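Local coordinates for Alr4995 protein (Nostoc sp., PDB 6LRF) that is a bifunctional arginine dihydrolase and ornithine cyclodeaminase that probably converts arginine to ornithine and then to proline, at residues I206-A217 with M229-L240. Residues are numbered along the deposited sequence; the frame is centred on the assembly and turned at random.
Sequences IAIAEADAVNFA and MNKASDALKQSL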
loop_
_atom_site.group_PDB
_atom_site.type_symbol
_atom_site.label_atom_id
_atom_site.label_comp_id
_atom_site.label_asym_id
_atom_site.label_seq_id
_atom_site.Cartn_x
_atom_site.Cartn_y
_atom_site.Cartn_z
ATOM N N ILE B 206 2.003 -43.870 3.910
ATOM C CA ILE B 206 3.356 -43.405 3.685
ATOM C C ILE B 206 3.314 -42.182 2.783
ATOM O O ILE B 206 3.470 -42.293 1.564
ATOM C CB ILE B 206 4.240 -44.495 3.046
ATOM C CG1 ILE B 206 4.083 -45.815 3.809
ATOM C CG2 ILE B 206 5.698 -44.030 2.968
ATOM C CD1 ILE B 206 4.778 -47.002 3.156
ATOM N N ALA B 207 3.074 -41.017 3.383
ATOM C CA ALA B 207 3.043 -39.773 2.622
ATOM C C ALA B 207 4.463 -39.347 2.286
ATOM O O ALA B 207 5.334 -39.364 3.148
ATOM C CB ALA B 207 2.318 -38.684 3.394
ATOM N N ILE B 208 4.704 -38.980 1.034
ATOM C CA ILE B 208 6.068 -38.695 0.592
ATOM C C ILE B 208 6.305 -37.226 0.287
ATOM O O ILE B 208 5.373 -36.485 -0.017
ATOM C CB ILE B 208 6.444 -39.508 -0.664
ATOM C CG1 ILE B 208 5.586 -39.074 -1.856
ATOM C CG2 ILE B 208 6.296 -40.989 -0.390
ATOM C CD1 ILE B 208 6.122 -39.530 -3.189
ATOM N N ALA B 209 7.576 -36.834 0.375
ATOM C CA ALA B 209 8.036 -35.482 0.079
ATOM C C ALA B 209 7.929 -35.179 -1.404
ATOM O O ALA B 209 7.938 -36.094 -2.223
ATOM C CB ALA B 209 9.472 -35.304 0.545
ATOM N N GLU B 210 7.835 -33.895 -1.745
ATOM C CA GLU B 210 7.757 -33.473 -3.140
ATOM C C GLU B 210 9.017 -33.861 -3.912
ATOM O O GLU B 210 8.968 -34.089 -5.122
ATOM C CB GLU B 210 7.526 -31.964 -3.238
ATOM C CG GLU B 210 7.171 -31.482 -4.649
ATOM C CD GLU B 210 6.810 -29.997 -4.712
ATOM O OE1 GLU B 210 7.391 -29.203 -3.934
ATOM O OE2 GLU B 210 5.942 -29.625 -5.543
ATOM N N ALA B 211 10.141 -33.945 -3.211
ATOM C CA ALA B 211 11.395 -34.335 -3.842
ATOM C C ALA B 211 11.288 -35.737 -4.432
ATOM O O ALA B 211 11.658 -35.958 -5.585
ATOM C CB ALA B 211 12.537 -34.264 -2.842
ATOM N N ASP B 212 10.781 -36.679 -3.637
ATOM C CA ASP B 212 10.564 -38.050 -4.104
ATOM C C ASP B 212 9.452 -38.119 -5.153
ATOM O O ASP B 212 9.537 -38.886 -6.110
ATOM C CB ASP B 212 10.225 -38.979 -2.931
ATOM C CG ASP B 212 11.452 -39.355 -2.100
ATOM O OD1 ASP B 212 12.248 -40.208 -2.564
ATOM O OD2 ASP B 212 11.607 -38.813 -0.979
ATOM N N ALA B 213 8.415 -37.309 -4.960
ATOM C CA ALA B 213 7.280 -37.262 -5.873
ATOM C C ALA B 213 7.669 -36.882 -7.311
ATOM O O ALA B 213 7.226 -37.530 -8.259
ATOM C CB ALA B 213 6.234 -36.304 -5.345
ATOM N N VAL B 214 8.503 -35.856 -7.481
ATOM C CA VAL B 214 8.884 -35.416 -8.825
ATOM C C VAL B 214 9.902 -36.376 -9.465
ATOM O O VAL B 214 10.234 -36.263 -10.647
ATOM C CB VAL B 214 9.457 -33.985 -8.806
ATOM C CG1 VAL B 214 8.448 -33.028 -8.214
ATOM C CG2 VAL B 214 10.744 -33.945 -7.990
ATOM N N ASN B 215 10.394 -37.317 -8.671
ATOM C CA ASN B 215 11.194 -38.415 -9.193
ATOM C C ASN B 215 10.350 -39.662 -9.489
ATOM O O ASN B 215 10.902 -40.735 -9.773
ATOM C CB ASN B 215 12.310 -38.771 -8.212
ATOM C CG ASN B 215 13.533 -37.910 -8.402
ATOM O OD1 ASN B 215 14.430 -38.252 -9.176
ATOM N ND2 ASN B 215 13.566 -36.773 -7.719
ATOM N N PHE B 216 9.025 -39.499 -9.413
ATOM C CA PHE B 216 8.056 -40.569 -9.670
ATOM C C PHE B 216 8.182 -41.727 -8.690
ATOM O O PHE B 216 8.078 -42.890 -9.085
ATOM C CB PHE B 216 8.204 -41.110 -11.087
ATOM C CG PHE B 216 7.655 -40.209 -12.147
ATOM C CD1 PHE B 216 6.483 -40.544 -12.813
ATOM C CD2 PHE B 216 8.326 -39.046 -12.510
ATOM C CE1 PHE B 216 5.971 -39.722 -13.815
ATOM C CE2 PHE B 216 7.826 -38.223 -13.509
ATOM C CZ PHE B 216 6.646 -38.556 -14.163
ATOM N N ALA B 217 8.418 -41.409 -7.422
ATOM C CA ALA B 217 8.471 -42.425 -6.377
ATOM C C ALA B 217 7.166 -43.229 -6.282
ATOM O O ALA B 217 7.184 -44.424 -5.982
ATOM C CB ALA B 217 8.793 -41.779 -5.021
HETATM N N MSE B 229 11.298 -49.138 -8.594
HETATM C CA MSE B 229 11.045 -47.749 -8.939
HETATM C C MSE B 229 12.267 -47.061 -9.504
HETATM O O MSE B 229 13.348 -47.642 -9.562
HETATM C CB MSE B 229 10.566 -46.992 -7.709
HETATM C CG MSE B 229 11.317 -47.383 -6.444
HETATM SE SE MSE B 229 10.861 -46.159 -5.012
HETATM C CE MSE B 229 11.261 -44.508 -5.972
ATOM N N ASN B 230 12.087 -45.803 -9.891
ATOM C CA ASN B 230 13.158 -45.016 -10.479
ATOM C C ASN B 230 14.271 -44.690 -9.478
ATOM O O ASN B 230 15.388 -45.199 -9.598
ATOM C CB ASN B 230 12.596 -43.723 -11.066
ATOM C CG ASN B 230 13.679 -42.830 -11.638
ATOM O OD1 ASN B 230 14.620 -43.305 -12.277
ATOM N ND2 ASN B 230 13.564 -41.531 -11.391
ATOM N N LYS B 231 13.959 -43.842 -8.499
ATOM C CA LYS B 231 14.955 -43.335 -7.552
ATOM C C LYS B 231 14.297 -42.949 -6.237
ATOM O O LYS B 231 13.351 -42.157 -6.232
ATOM C CB LYS B 231 15.700 -42.122 -8.140
ATOM C CG LYS B 231 17.219 -42.265 -8.190
ATOM C CD LYS B 231 17.818 -41.512 -9.391
ATOM C CE LYS B 231 17.733 -42.362 -10.671
ATOM N NZ LYS B 231 18.351 -41.746 -11.879
ATOM N N ALA B 232 14.794 -43.501 -5.132
ATOM C CA ALA B 232 14.232 -43.220 -3.808
ATOM C C ALA B 232 15.223 -42.488 -2.898
ATOM O O ALA B 232 16.424 -42.736 -2.952
ATOM C CB ALA B 232 13.772 -44.522 -3.140
ATOM N N SER B 233 14.708 -41.591 -2.061
ATOM C CA SER B 233 15.515 -40.924 -1.041
ATOM C C SER B 233 15.902 -41.890 0.082
ATOM O O SER B 233 15.293 -42.956 0.230
ATOM C CB SER B 233 14.749 -39.743 -0.449
ATOM O OG SER B 233 13.735 -40.206 0.431
ATOM N N ASP B 234 16.897 -41.507 0.884
ATOM C CA ASP B 234 17.291 -42.300 2.053
ATOM C C ASP B 234 16.146 -42.424 3.053
ATOM O O ASP B 234 15.887 -43.505 3.586
ATOM C CB ASP B 234 18.512 -41.688 2.747
ATOM C CG ASP B 234 19.798 -41.928 1.987
ATOM O OD1 ASP B 234 19.831 -42.864 1.158
ATOM O OD2 ASP B 234 20.777 -41.185 2.223
ATOM N N ALA B 235 15.478 -41.303 3.305
ATOM C CA ALA B 235 14.290 -41.282 4.148
ATOM C C ALA B 235 13.254 -42.275 3.637
ATOM O O ALA B 235 12.778 -43.136 4.386
ATOM C CB ALA B 235 13.704 -39.887 4.196
ATOM N N LEU B 236 12.919 -42.154 2.354
ATOM C CA LEU B 236 11.916 -43.016 1.734
ATOM C C LEU B 236 12.301 -44.491 1.857
ATOM O O LEU B 236 11.506 -45.309 2.338
ATOM C CB LEU B 236 11.715 -42.635 0.258
ATOM C CG LEU B 236 10.538 -43.279 -0.481
ATOM C CD1 LEU B 236 9.254 -43.121 0.315
ATOM C CD2 LEU B 236 10.374 -42.680 -1.862
ATOM N N LYS B 237 13.528 -44.814 1.442
ATOM C CA LYS B 237 14.045 -46.182 1.521
ATOM C C LYS B 237 13.891 -46.729 2.930
ATOM O O LYS B 237 13.586 -47.910 3.123
ATOM C CB LYS B 237 15.512 -46.229 1.096
ATOM C CG LYS B 237 15.748 -46.850 -0.274
ATOM C CD LYS B 237 17.154 -46.564 -0.789
ATOM C CE LYS B 237 17.339 -45.070 -1.048
ATOM N NZ LYS B 237 18.699 -44.689 -1.535
ATOM N N GLN B 238 14.073 -45.847 3.911
ATOM C CA GLN B 238 13.980 -46.220 5.321
ATOM C C GLN B 238 12.551 -46.504 5.766
ATOM O O GLN B 238 12.315 -47.456 6.517
ATOM C CB GLN B 238 14.579 -45.123 6.201
ATOM C CG GLN B 238 15.765 -45.587 7.023
ATOM C CD GLN B 238 16.031 -44.679 8.205
ATOM O OE1 GLN B 238 16.491 -43.547 8.041
ATOM N NE2 GLN B 238 15.754 -45.175 9.409
ATOM N N SER B 239 11.607 -45.673 5.320
ATOM C CA SER B 239 10.196 -45.881 5.634
ATOM C C SER B 239 9.720 -47.230 5.097
ATOM O O SER B 239 9.100 -48.009 5.819
ATOM C CB SER B 239 9.327 -44.750 5.064
ATOM O OG SER B 239 9.444 -43.560 5.828
ATOM N N LEU B 240 10.027 -47.500 3.830
ATOM C CA LEU B 240 9.563 -48.711 3.155
ATOM C C LEU B 240 10.216 -49.976 3.723
ATOM O O LEU B 240 9.537 -50.978 3.990
ATOM C CB LEU B 240 9.825 -48.601 1.650
ATOM C CG LEU B 240 9.054 -47.496 0.917
ATOM C CD1 LEU B 240 9.625 -47.243 -0.482
ATOM C CD2 LEU B 240 7.576 -47.851 0.839
#
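D212 grips S233 with both carboxylate oxygens: OD1 takes the backbone N-H of S233 at 2.9 Å, with 154° at the hydrogen, and OD2 takes its hydroxyl OG, also at 2.9 Å. Each oxygen uses its syn lone pair, and two bonds to one residue hold the buried carboxylate against rotation. The OG of S233 works twice, because it also accepts from L236 N as the N-cap of helix 234-242; D212 is thus a second-shell residue behind that cap. An alanine here would take away both acceptors, and S233 N would probably be left without its mate and the capping hydroxyl freer to turn. A second polar link lies just beyond helix 210-213, in the turn where a Schellman motif with F216 as C-prime closes it. There the side-chain amide of N230 reaches N215 O through ND2 at 3.2 Å, nearly straight at 171°, while its OD1 accepts from L252 N. The contact ties strand 205-207 and helix 210-213 to the start of helix 234-242 within the dimethylarginine dimethylhydrolase-like part of the chain (GME clan), probably the arginine dihydrolase part. L236, with CG anti to its backbone N (chi1 -170°), lays CD2 by the carboxylate and 3.6 Å from A217 CB, and sends CD1 to I208 CG2. The selenomethionine M229, bent at chi3, lays CE against A217 CA, 3.5 Å away. One turn farther along helix 234-242, L240 CD2 meets I206 CD1 of strand 205-207 at 3.7 Å, the side chains crossing at about a right angle.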